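Local coordinates for catalase (Bacillus pumilus, PDB 4QOL), which breaks hydrogen peroxide down to water and oxygen at a buried heme and can also react with phenolic substrates in a peroxidase-like manner, at residues 113-118 with 314-319; 117-122 with 355-360; 124-129 with 318-323. All coordinates share one frame; numbering follows the deposited sequence.

Contact 1: residues 113-118 with 314-319. With HEM (protoporphyrin IX containing Fe), chain E.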
loop_
_atom_site.group_PDB
_atom_site.type_symbol
_atom_site.label_atom_id
_atom_site.label_comp_id
_atom_site.label_asym_id
_atom_site.label_seq_id
_atom_site.Cartn_x
_atom_site.Cartn_y
_atom_site.Cartn_z
ATOM N N GLY A 113 -2.585 -16.519 -22.415
ATOM C CA GLY A 113 -1.939 -15.239 -22.725
ATOM C C GLY A 113 -0.643 -15.410 -23.451
ATOM O O GLY A 113 0.091 -16.371 -23.229
ATOM N N PHE A 114 -0.350 -14.425 -24.255
ATOM C CA PHE A 114 0.791 -14.403 -25.149
ATOM C C PHE A 114 1.186 -12.934 -25.265
ATOM O O PHE A 114 0.801 -12.215 -26.172
ATOM C CB PHE A 114 0.375 -14.975 -26.510
ATOM C CG PHE A 114 1.515 -15.401 -27.397
ATOM C CD1 PHE A 114 2.605 -14.586 -27.645
ATOM C CD2 PHE A 114 1.448 -16.631 -28.049
ATOM C CE1 PHE A 114 3.633 -14.995 -28.499
ATOM C CE2 PHE A 114 2.448 -17.045 -28.900
ATOM C CZ PHE A 114 3.552 -16.225 -29.133
ATOM N N ALA A 115 1.969 -12.480 -24.279
ATOM C CA ALA A 115 2.297 -11.041 -24.107
ATOM C C ALA A 115 3.745 -10.776 -24.473
ATOM O O ALA A 115 4.628 -11.388 -23.900
ATOM C CB ALA A 115 2.047 -10.612 -22.653
ATOM N N VAL A 116 3.984 -9.919 -25.461
ATOM C CA VAL A 116 5.296 -9.633 -25.943
ATOM C C VAL A 116 5.660 -8.155 -25.786
ATOM O O VAL A 116 4.927 -7.268 -26.249
ATOM C CB VAL A 116 5.396 -10.002 -27.450
ATOM C CG1 VAL A 116 6.826 -9.763 -27.971
ATOM C CG2 VAL A 116 4.960 -11.458 -27.671
ATOM N N LYS A 117 6.780 -7.920 -25.123
ATOM C CA LYS A 117 7.311 -6.566 -24.918
ATOM C C LYS A 117 8.551 -6.448 -25.832
ATOM O O LYS A 117 9.497 -7.210 -25.653
ATOM C CB LYS A 117 7.703 -6.392 -23.447
ATOM C CG LYS A 117 8.392 -5.086 -23.059
ATOM C CD LYS A 117 8.727 -4.970 -21.566
ATOM C CE LYS A 117 7.515 -5.039 -20.670
ATOM N NZ LYS A 117 6.429 -4.038 -20.938
ATOM N N PHE A 118 8.456 -5.573 -26.827
ATOM C CA PHE A 118 9.545 -5.247 -27.730
ATOM C C PHE A 118 10.275 -3.981 -27.206
ATOM O O PHE A 118 9.674 -2.899 -27.077
ATOM C CB PHE A 118 8.994 -4.928 -29.104
ATOM C CG PHE A 118 8.224 -6.028 -29.786
ATOM C CD1 PHE A 118 6.895 -6.194 -29.612
ATOM C CD2 PHE A 118 8.863 -6.825 -30.745
ATOM C CE1 PHE A 118 6.168 -7.112 -30.326
ATOM C CE2 PHE A 118 8.146 -7.826 -31.403
ATOM C CZ PHE A 118 6.798 -7.965 -31.215
ATOM N N ALA A 314 6.672 -8.208 -14.249
ATOM C CA ALA A 314 6.444 -7.752 -15.579
ATOM C C ALA A 314 5.103 -7.115 -15.763
ATOM O O ALA A 314 4.047 -7.635 -15.349
ATOM C CB ALA A 314 6.686 -8.837 -16.592
ATOM N N ALA A 315 5.094 -5.993 -16.438
ATOM C CA ALA A 315 3.925 -5.200 -16.680
ATOM C C ALA A 315 3.861 -4.952 -18.208
ATOM O O ALA A 315 4.731 -4.282 -18.761
ATOM C CB ALA A 315 4.023 -3.833 -15.952
ATOM N N PHE A 316 2.786 -5.422 -18.842
ATOM C CA PHE A 316 2.498 -5.166 -20.236
ATOM C C PHE A 316 1.254 -4.325 -20.324
ATOM O O PHE A 316 0.308 -4.538 -19.547
ATOM C CB PHE A 316 2.225 -6.464 -20.988
ATOM C CG PHE A 316 3.312 -7.501 -20.897
ATOM C CD1 PHE A 316 3.376 -8.359 -19.830
ATOM C CD2 PHE A 316 4.242 -7.650 -21.886
ATOM C CE1 PHE A 316 4.353 -9.343 -19.777
ATOM C CE2 PHE A 316 5.243 -8.605 -21.829
ATOM C CZ PHE A 316 5.271 -9.473 -20.757
ATOM N N THR A 317 1.151 -3.435 -21.327
ATOM C CA THR A 317 -0.112 -2.751 -21.632
ATOM C C THR A 317 -0.368 -2.566 -23.119
ATOM O O THR A 317 0.559 -2.227 -23.856
ATOM C CB THR A 317 -0.240 -1.419 -20.917
ATOM O OG1 THR A 317 -1.471 -0.818 -21.273
ATOM C CG2 THR A 317 0.899 -0.484 -21.207
ATOM N N PRO A 318 -1.636 -2.757 -23.600
ATOM C CA PRO A 318 -1.924 -2.529 -25.047
ATOM C C PRO A 318 -1.719 -1.061 -25.421
ATOM O O PRO A 318 -1.550 -0.810 -26.570
ATOM C CB PRO A 318 -3.393 -3.002 -25.218
ATOM C CG PRO A 318 -3.582 -3.969 -24.097
ATOM C CD PRO A 318 -2.777 -3.427 -22.935
ATOM N N SER A 319 -1.748 -0.168 -24.438
ATOM C CA SER A 319 -1.460 1.258 -24.648
ATOM C C SER A 319 -0.013 1.585 -24.691
ATOM O O SER A 319 0.322 2.701 -24.979
ATOM C CB SER A 319 -2.172 2.152 -23.629
ATOM O OG SER A 319 -2.014 1.670 -22.291
HETATM C CHA HEM E . -3.632 -9.406 -18.021
HETATM C CHB HEM E . -7.523 -6.509 -18.092
HETATM C CHC HEM E . -8.783 -8.450 -22.501
HETATM C CHD HEM E . -4.503 -10.719 -22.589
HETATM C C1A HEM E . -4.601 -8.485 -17.653
HETATM C C2A HEM E . -4.642 -7.772 -16.412
HETATM C C3A HEM E . -5.733 -6.958 -16.437
HETATM C C4A HEM E . -6.360 -7.159 -17.680
HETATM C CMA HEM E . -6.238 -5.930 -15.467
HETATM C CAA HEM E . -3.614 -7.896 -15.333
HETATM C CBA HEM E . -2.346 -7.207 -15.880
HETATM C CGA HEM E . -1.288 -7.085 -14.849
HETATM O O1A HEM E . -0.137 -6.783 -15.227
HETATM O O2A HEM E . -1.552 -7.172 -13.628
HETATM C C1B HEM E . -8.179 -6.843 -19.309
HETATM C C2B HEM E . -9.407 -6.222 -19.702
HETATM C C3B HEM E . -9.784 -6.757 -20.907
HETATM C C4B HEM E . -8.729 -7.700 -21.307
HETATM C CMB HEM E . -10.125 -5.166 -18.901
HETATM C CAB HEM E . -10.939 -6.439 -21.748
HETATM C CBB HEM E . -11.631 -5.323 -21.509
HETATM C C1C HEM E . -7.708 -9.238 -22.909
HETATM C C2C HEM E . -7.522 -9.662 -24.206
HETATM C C3C HEM E . -6.332 -10.321 -24.222
HETATM C C4C HEM E . -5.734 -10.237 -22.943
HETATM C CMC HEM E . -8.539 -9.492 -25.314
HETATM C CAC HEM E . -5.685 -10.837 -25.381
HETATM C CBC HEM E . -5.969 -10.267 -26.540
HETATM C C1D HEM E . -3.955 -10.514 -21.313
HETATM C C2D HEM E . -2.676 -11.114 -20.932
HETATM C C3D HEM E . -2.426 -10.791 -19.660
HETATM C C4D HEM E . -3.564 -9.966 -19.265
HETATM C CMD HEM E . -1.862 -11.961 -21.865
HETATM C CAD HEM E . -1.224 -11.157 -18.825
HETATM C CBD HEM E . -0.109 -10.161 -19.217
HETATM C CGD HEM E . 1.070 -10.587 -18.391
HETATM O O1D HEM E . 1.745 -11.515 -18.821
HETATM O O2D HEM E . 1.360 -10.020 -17.303
HETATM N NA HEM E . -5.665 -8.075 -18.461
HETATM N NB HEM E . -7.843 -7.694 -20.297
HETATM N NC HEM E . -6.587 -9.522 -22.159
HETATM N ND HEM E . -4.464 -9.828 -20.296
HETATM FE FE HEM E . -6.088 -8.806 -20.301
#

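Contact 2: residues 117-122 with 355-360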
loop_
_atom_site.group_PDB
_atom_site.type_symbol
_atom_site.label_atom_id
_atom_site.label_comp_id
_atom_site.label_asym_id
_atom_site.label_seq_id
_atom_site.Cartn_x
_atom_site.Cartn_y
_atom_site.Cartn_z
ATOM N N LYS A 117 6.780 -7.920 -25.123
ATOM C CA LYS A 117 7.311 -6.566 -24.918
ATOM C C LYS A 117 8.551 -6.448 -25.832
ATOM O O LYS A 117 9.497 -7.210 -25.653
ATOM C CB LYS A 117 7.703 -6.392 -23.447
ATOM C CG LYS A 117 8.392 -5.086 -23.059
ATOM C CD LYS A 117 8.727 -4.970 -21.566
ATOM C CE LYS A 117 7.515 -5.039 -20.670
ATOM N NZ LYS A 117 6.429 -4.038 -20.938
ATOM N N PHE A 118 8.456 -5.573 -26.827
ATOM C CA PHE A 118 9.545 -5.247 -27.730
ATOM C C PHE A 118 10.275 -3.981 -27.206
ATOM O O PHE A 118 9.674 -2.899 -27.077
ATOM C CB PHE A 118 8.994 -4.928 -29.104
ATOM C CG PHE A 118 8.224 -6.028 -29.786
ATOM C CD1 PHE A 118 6.895 -6.194 -29.612
ATOM C CD2 PHE A 118 8.863 -6.825 -30.745
ATOM C CE1 PHE A 118 6.168 -7.112 -30.326
ATOM C CE2 PHE A 118 8.146 -7.826 -31.403
ATOM C CZ PHE A 118 6.798 -7.965 -31.215
ATOM N N TYR A 119 11.579 -4.105 -26.951
ATOM C CA TYR A 119 12.389 -3.011 -26.429
ATOM C C TYR A 119 12.951 -2.142 -27.566
ATOM O O TYR A 119 14.124 -2.233 -27.930
ATOM C CB TYR A 119 13.469 -3.542 -25.529
ATOM C CG TYR A 119 13.009 -4.283 -24.293
ATOM C CD1 TYR A 119 12.686 -3.592 -23.102
ATOM C CD2 TYR A 119 12.999 -5.650 -24.276
ATOM C CE1 TYR A 119 12.292 -4.288 -21.956
ATOM C CE2 TYR A 119 12.630 -6.330 -23.137
ATOM C CZ TYR A 119 12.295 -5.643 -21.991
ATOM O OH TYR A 119 11.970 -6.376 -20.828
ATOM N N THR A 120 12.093 -1.312 -28.157
ATOM C CA THR A 120 12.465 -0.644 -29.416
ATOM C C THR A 120 13.273 0.629 -29.158
ATOM O O THR A 120 13.264 1.177 -28.049
ATOM C CB THR A 120 11.262 -0.309 -30.372
ATOM O OG1 THR A 120 10.748 1.005 -30.163
ATOM C CG2 THR A 120 10.118 -1.360 -30.198
ATOM N N GLU A 121 13.867 1.146 -30.235
ATOM C CA GLU A 121 14.628 2.390 -30.143
ATOM C C GLU A 121 13.741 3.636 -29.970
ATOM O O GLU A 121 14.246 4.671 -29.569
ATOM C CB GLU A 121 15.588 2.476 -31.319
ATOM C CG GLU A 121 14.967 2.862 -32.626
ATOM C CD GLU A 121 15.794 2.406 -33.804
ATOM O OE1 GLU A 121 15.657 1.258 -34.195
ATOM O OE2 GLU A 121 16.522 3.264 -34.364
ATOM N N GLU A 122 12.436 3.553 -30.256
ATOM C CA GLU A 122 11.482 4.627 -30.031
ATOM C C GLU A 122 10.530 4.366 -28.848
ATOM O O GLU A 122 9.454 4.964 -28.774
ATOM C CB GLU A 122 10.695 4.946 -31.323
ATOM C CG GLU A 122 11.582 5.579 -32.377
ATOM C CD GLU A 122 10.897 6.005 -33.669
ATOM O OE1 GLU A 122 9.755 5.651 -33.959
ATOM O OE2 GLU A 122 11.567 6.757 -34.415
ATOM N N ILE A 355 11.075 -0.768 -12.628
ATOM C CA ILE A 355 11.485 -2.099 -12.365
ATOM C C ILE A 355 12.204 -2.580 -13.624
ATOM O O ILE A 355 11.704 -2.406 -14.695
ATOM C CB ILE A 355 10.259 -2.964 -12.102
ATOM C CG1 ILE A 355 9.582 -2.549 -10.799
ATOM C CG2 ILE A 355 10.609 -4.469 -12.063
ATOM C CD1 ILE A 355 8.214 -3.158 -10.576
ATOM N N PRO A 356 13.370 -3.187 -13.481
ATOM C CA PRO A 356 14.226 -3.449 -14.671
ATOM C C PRO A 356 13.566 -4.087 -15.884
ATOM O O PRO A 356 13.730 -3.559 -16.994
ATOM C CB PRO A 356 15.370 -4.285 -14.115
ATOM C CG PRO A 356 15.536 -3.838 -12.709
ATOM C CD PRO A 356 14.114 -3.466 -12.209
ATOM N N VAL A 357 12.772 -5.178 -15.713
ATOM C CA VAL A 357 12.137 -5.760 -16.857
ATOM C C VAL A 357 11.200 -4.835 -17.595
ATOM O O VAL A 357 10.992 -4.959 -18.820
ATOM C CB VAL A 357 11.427 -7.081 -16.455
ATOM C CG1 VAL A 357 10.230 -6.819 -15.532
ATOM C CG2 VAL A 357 11.012 -7.856 -17.691
ATOM N N ASN A 358 10.660 -3.829 -16.906
ATOM C CA ASN A 358 9.735 -2.888 -17.526
ATOM C C ASN A 358 10.372 -1.627 -18.115
ATOM O O ASN A 358 9.720 -0.885 -18.822
ATOM C CB ASN A 358 8.704 -2.466 -16.504
ATOM C CG ASN A 358 7.907 -3.658 -15.973
ATOM O OD1 ASN A 358 7.602 -4.580 -16.705
ATOM N ND2 ASN A 358 7.523 -3.601 -14.691
ATOM N N CYS A 359 11.646 -1.450 -17.817
ATOM C CA CYS A 359 12.402 -0.267 -18.302
ATOM C C CYS A 359 12.530 -0.296 -19.804
ATOM O O CYS A 359 12.886 -1.345 -20.379
ATOM C CB CYS A 359 13.757 -0.221 -17.696
ATOM S SG CYS A 359 13.763 0.215 -15.934
ATOM N N PRO A 360 12.330 0.856 -20.472
ATOM C CA PRO A 360 12.716 0.948 -21.881
ATOM C C PRO A 360 14.222 0.932 -22.115
ATOM O O PRO A 360 14.984 1.216 -21.217
ATOM C CB PRO A 360 12.144 2.305 -22.333
ATOM C CG PRO A 360 11.315 2.816 -21.195
ATOM C CD PRO A 360 11.717 2.076 -19.976
HETATM O O HOH W 1 7.558 -1.587 -20.542
#

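Contact 3: residues 124-129 with 318-323. With HEM (protoporphyrin IX containing Fe), chain E.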
loop_
_atom_site.group_PDB
_atom_site.type_symbol
_atom_site.label_atom_id
_atom_site.label_comp_id
_atom_site.label_asym_id
_atom_site.label_seq_id
_atom_site.Cartn_x
_atom_site.Cartn_y
_atom_site.Cartn_z
ATOM N N ASN A 124 9.204 1.225 -25.617
ATOM C CA ASN A 124 8.700 -0.092 -25.498
ATOM C C ASN A 124 7.365 -0.207 -26.212
ATOM O O ASN A 124 6.452 0.572 -25.978
ATOM C CB ASN A 124 8.622 -0.524 -23.998
ATOM C CG ASN A 124 9.972 -0.879 -23.433
ATOM O OD1 ASN A 124 10.974 -0.852 -24.097
ATOM N ND2 ASN A 124 9.991 -1.259 -22.136
ATOM N N TYR A 125 7.249 -1.240 -27.038
ATOM C CA TYR A 125 5.983 -1.655 -27.646
ATOM C C TYR A 125 5.482 -2.978 -27.079
ATOM O O TYR A 125 6.147 -4.009 -27.193
ATOM C CB TYR A 125 6.170 -1.826 -29.155
ATOM C CG TYR A 125 4.981 -2.365 -29.889
ATOM C CD1 TYR A 125 3.753 -1.792 -29.762
ATOM C CD2 TYR A 125 5.089 -3.464 -30.762
ATOM C CE1 TYR A 125 2.640 -2.260 -30.446
ATOM C CE2 TYR A 125 4.014 -3.906 -31.490
ATOM C CZ TYR A 125 2.775 -3.345 -31.289
ATOM O OH TYR A 125 1.658 -3.827 -31.963
ATOM N N ASP A 126 4.290 -2.972 -26.498
ATOM C CA ASP A 126 3.699 -4.190 -25.923
ATOM C C ASP A 126 2.585 -4.683 -26.811
ATOM O O ASP A 126 1.649 -3.951 -27.100
ATOM C CB ASP A 126 3.085 -3.955 -24.510
ATOM C CG ASP A 126 4.108 -3.742 -23.362
ATOM O OD1 ASP A 126 5.286 -4.203 -23.484
ATOM O OD2 ASP A 126 3.719 -3.076 -22.392
ATOM N N LEU A 127 2.690 -5.911 -27.287
ATOM C CA LEU A 127 1.593 -6.577 -28.018
ATOM C C LEU A 127 1.064 -7.662 -27.094
ATOM O O LEU A 127 1.672 -8.716 -26.943
ATOM C CB LEU A 127 2.035 -7.175 -29.344
ATOM C CG LEU A 127 0.969 -7.908 -30.193
ATOM C CD1 LEU A 127 -0.184 -6.969 -30.544
ATOM C CD2 LEU A 127 1.609 -8.429 -31.454
ATOM N N VAL A 128 -0.036 -7.327 -26.457
ATOM C CA VAL A 128 -0.577 -8.125 -25.343
ATOM C C VAL A 128 -1.651 -9.040 -25.938
ATOM O O VAL A 128 -2.863 -8.726 -25.950
ATOM C CB VAL A 128 -1.104 -7.250 -24.156
ATOM C CG1 VAL A 128 -1.502 -8.156 -22.984
ATOM C CG2 VAL A 128 -0.074 -6.192 -23.761
ATOM N N GLY A 129 -1.222 -10.195 -26.432
ATOM C CA GLY A 129 -2.110 -11.092 -27.142
ATOM C C GLY A 129 -2.627 -12.258 -26.319
ATOM O O GLY A 129 -2.259 -12.474 -25.155
ATOM N N PRO A 318 -1.636 -2.757 -23.600
ATOM C CA PRO A 318 -1.924 -2.529 -25.047
ATOM C C PRO A 318 -1.719 -1.061 -25.421
ATOM O O PRO A 318 -1.550 -0.810 -26.570
ATOM C CB PRO A 318 -3.393 -3.002 -25.218
ATOM C CG PRO A 318 -3.582 -3.969 -24.097
ATOM C CD PRO A 318 -2.777 -3.427 -22.935
ATOM N N SER A 319 -1.748 -0.168 -24.438
ATOM C CA SER A 319 -1.460 1.258 -24.648
ATOM C C SER A 319 -0.013 1.585 -24.691
ATOM O O SER A 319 0.322 2.701 -24.979
ATOM C CB SER A 319 -2.172 2.152 -23.629
ATOM O OG SER A 319 -2.014 1.670 -22.291
ATOM N N ALA A 320 0.879 0.617 -24.614
ATOM C CA ALA A 320 2.305 0.882 -24.845
ATOM C C ALA A 320 2.524 0.753 -26.361
ATOM O O ALA A 320 3.029 -0.253 -26.869
ATOM C CB ALA A 320 3.152 -0.183 -24.089
ATOM N N LEU A 321 2.153 1.783 -27.061
ATOM C CA LEU A 321 2.226 1.836 -28.539
ATOM C C LEU A 321 3.418 2.669 -28.948
ATOM O O LEU A 321 3.880 3.500 -28.150
ATOM C CB LEU A 321 0.925 2.438 -29.037
ATOM C CG LEU A 321 -0.337 1.610 -28.793
ATOM C CD1 LEU A 321 -1.611 2.437 -28.802
ATOM C CD2 LEU A 321 -0.446 0.462 -29.767
ATOM N N VAL A 322 3.915 2.471 -30.162
ATOM C CA VAL A 322 5.069 3.177 -30.650
ATOM C C VAL A 322 4.663 3.891 -31.938
ATOM O O VAL A 322 3.630 3.510 -32.537
ATOM C CB VAL A 322 6.298 2.278 -30.856
ATOM C CG1 VAL A 322 6.859 1.809 -29.503
ATOM C CG2 VAL A 322 6.006 1.095 -31.743
ATOM N N PRO A 323 5.403 4.933 -32.303
ATOM C CA PRO A 323 5.015 5.687 -33.466
ATOM C C PRO A 323 4.840 4.793 -34.669
ATOM O O PRO A 323 5.709 3.950 -34.959
ATOM C CB PRO A 323 6.191 6.692 -33.627
ATOM C CG PRO A 323 6.675 6.899 -32.257
ATOM C CD PRO A 323 6.583 5.537 -31.640
HETATM C CHA HEM E . -3.632 -9.406 -18.021
HETATM C CHB HEM E . -7.523 -6.509 -18.092
HETATM C CHC HEM E . -8.783 -8.450 -22.501
HETATM C CHD HEM E . -4.503 -10.719 -22.589
HETATM C C1A HEM E . -4.601 -8.485 -17.653
HETATM C C2A HEM E . -4.642 -7.772 -16.412
HETATM C C3A HEM E . -5.733 -6.958 -16.437
HETATM C C4A HEM E . -6.360 -7.159 -17.680
HETATM C CMA HEM E . -6.238 -5.930 -15.467
HETATM C CAA HEM E . -3.614 -7.896 -15.333
HETATM C CBA HEM E . -2.346 -7.207 -15.880
HETATM C CGA HEM E . -1.288 -7.085 -14.849
HETATM O O1A HEM E . -0.137 -6.783 -15.227
HETATM O O2A HEM E . -1.552 -7.172 -13.628
HETATM C C1B HEM E . -8.179 -6.843 -19.309
HETATM C C2B HEM E . -9.407 -6.222 -19.702
HETATM C C3B HEM E . -9.784 -6.757 -20.907
HETATM C C4B HEM E . -8.729 -7.700 -21.307
HETATM C CMB HEM E . -10.125 -5.166 -18.901
HETATM C CAB HEM E . -10.939 -6.439 -21.748
HETATM C CBB HEM E . -11.631 -5.323 -21.509
HETATM C C1C HEM E . -7.708 -9.238 -22.909
HETATM C C2C HEM E . -7.522 -9.662 -24.206
HETATM C C3C HEM E . -6.332 -10.321 -24.222
HETATM C C4C HEM E . -5.734 -10.237 -22.943
HETATM C CMC HEM E . -8.539 -9.492 -25.314
HETATM C CAC HEM E . -5.685 -10.837 -25.381
HETATM C CBC HEM E . -5.969 -10.267 -26.540
HETATM C C1D HEM E . -3.955 -10.514 -21.313
HETATM C C2D HEM E . -2.676 -11.114 -20.932
HETATM C C3D HEM E . -2.426 -10.791 -19.660
HETATM C C4D HEM E . -3.564 -9.966 -19.265
HETATM C CMD HEM E . -1.862 -11.961 -21.865
HETATM C CAD HEM E . -1.224 -11.157 -18.825
HETATM C CBD HEM E . -0.109 -10.161 -19.217
HETATM C CGD HEM E . 1.070 -10.587 -18.391
HETATM O O1D HEM E . 1.745 -11.515 -18.821
HETATM O O2D HEM E . 1.360 -10.020 -17.303
HETATM N NA HEM E . -5.665 -8.075 -18.461
HETATM N NB HEM E . -7.843 -7.694 -20.297
HETATM N NC HEM E . -6.587 -9.522 -22.159
HETATM N ND HEM E . -4.464 -9.828 -20.296
HETATM FE FE HEM E . -6.088 -8.806 -20.301
HETATM O O HOH W 2 4.779 2.663 -25.516
HETATM O O HOH W 3 -0.642 -2.968 -28.208
#

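Contact 1: residues 113-118 with 314-319
Lys117 and Phe316 mark the closest backbone approach, with their CA atoms 6.9 Å apart, where the loop 314-319 runs across strand 113-120 rather than along it. The strand belongs to the antiparallel sheet of the catalase fold, and the loop follows helix 307-312; no backbone hydrogen bond joins the two, and side chains carry the contact. It illustrates how alternate residues of one strand can meet a single ring at the rim of a cofactor pocket. The methyl of Ala115 sits squarely over one face of Phe316 in a CH-pi contact, CB lying 3.6 Å from the ring centroid and only 3° off the normal. Two residues on, Lys117 CB approaches the same ring obliquely, 3.7 Å from Phe316 CE2, while the strand backbone at Val116 C lies at the ring edge. With CG anti to its carbonyl carbon, Phe316 carries its ring toward the strand, and the opposite rim reaches the cofactor: CD1 of Phe316 is 3.5 Å from the propionate carbon CGD of HEM. The heme is touched by the strand start too, Gly113 CA standing 3.4 Å from the heme methyl CMD, where a side chain would clash. The backbone carbonyl of Phe316 itself accepts a bond from Gln344 of helix 331-348, which also bonds the heme. Lys117 completes the contact with its ammonium group, which also makes a salt bridge to Asp126 on the next strand. Its chain runs out extended and then bends at chi3 (-60°) and chi4, bringing NZ back to donate to Ala315 O at 2.8 Å, from a position tilted out of the carbonyl plane and with a C=O...N angle of 147°.

Contact 2: residues 117-122 with 355-360
A short 3-10 turn, 356-358, in the loop after helix 331-348 meets the last residues of strand 113-120 through Tyr119 and Val357, at the end of a beta-hairpin in the catalase sheet. The phenol of Tyr119 donates from OH to the carbonyl O of Val357 at 2.6 Å, in the carbonyl plane and on a lone pair, with a C=O...O angle of 137°. Tyr119 is turned with CG anti to its own carbonyl carbon (chi1 -62°), and its ring edge runs along the loop: CE1 lies 3.4 Å from Cys359 O, which is close to the ring plane. Two backbone carbonyls therefore line one edge of this ring. The methylene CD of Lys117 passes 3.6 Å from Val357 O, and CG of the same lysine lies above one face of the Tyr119 ring, off toward its rim. A water accepts at 2.7 Å from Lys117 NZ, whose stronger partner is Asp126, and lies 2.9 Å from Asn358 O, to which it can donate. The side chain of Asn358 crosses that of Lys117 at about a right angle, and the rotation of its amide is fixed by loop backbone, with OD1 accepting from Ala315 N and ND2 donating to carbonyls of Tyr352 and Gln313. Beyond Tyr119, the centre of an inverse gamma turn, the chain reverses through an ST turn in which Glu122 N donates to Thr120 OG1. Tyr119 also stacks on Tyr361, both Tyr119 and Val357 pack on Phe92 of strand 88-96, and Pro360 touches Asn124 of strand 123-130 as well as Asn12 of the second subunit.

Contact 3: residues 124-129 with 318-323
The carbonyl oxygen of Ala320 is gripped by two neighbouring residues of strand 123-130. Asp126 N donates to it at 3.0 Å in a nearly straight bond lying in the carbonyl plane, and the CA-H of Tyr125 points at it with CA 3.4 Å away. The edge of the Tyr125 ring faces the same oxygen, CD1 being 3.4 Å away. The bond from Asp126 N is the one direct backbone hydrogen bond between the two segments, which run roughly antiparallel; water bridges extend it at both ends. One water donates to Asn124 O and Leu321 O, a second to Asp126 O (2.7 Å) and Pro318 O. With CG anti to the backbone N (chi1 175°), Tyr125 sets its CB 3.7 Å from Val322 CG1, crossing that valine at about a right angle, while its ring also meets Phe118 and Phe81. An alanine at Tyr125 would keep the CB contact to Val322 but would probably open a gap beside Leu321 and take from both phenylalanines the ring they meet. Asp126 combines a charged and an apolar contact: its OD2 lies 3.4 Å from the Ala320 methyl and takes the N-H of Thr317, while OD1 is salt-bridged to Lys117. Nearer the heme, Val128 CG2 rests on the Pro318 ring, 4.0 Å from CD, and CG1 of the same valine packs over the porphyrin, 3.8 Å from HEM C2D. An irregular loop, joined in part through water, thus lies along a sheet strand that itself runs to the heme, an arrangement belonging to the heme pocket of the catalase fold.

In the fold
After strands 60-69 and 88-96 the chain forms the hairpin of strands 113-120 and 123-130, and all three contacts start from it. Contact 1 closes the loop from 113-118 to 314-319, sharing Lys117 and Phe118 with contact 2. Contact 3 starts later, on the second strand, and ends on the same stretch as contact 1, sharing Pro318 and Ser319 with it; it is nested inside the longer loop that contact 2 closes between 117-122 and 355-360. The salt bridge from Lys117 to Asp126 couples all three. Together they tie the hairpin to the loop between helix 307-312 and strand 325-327 and the loop after helix 331-348, contacts 1 and 3 lying against the heme.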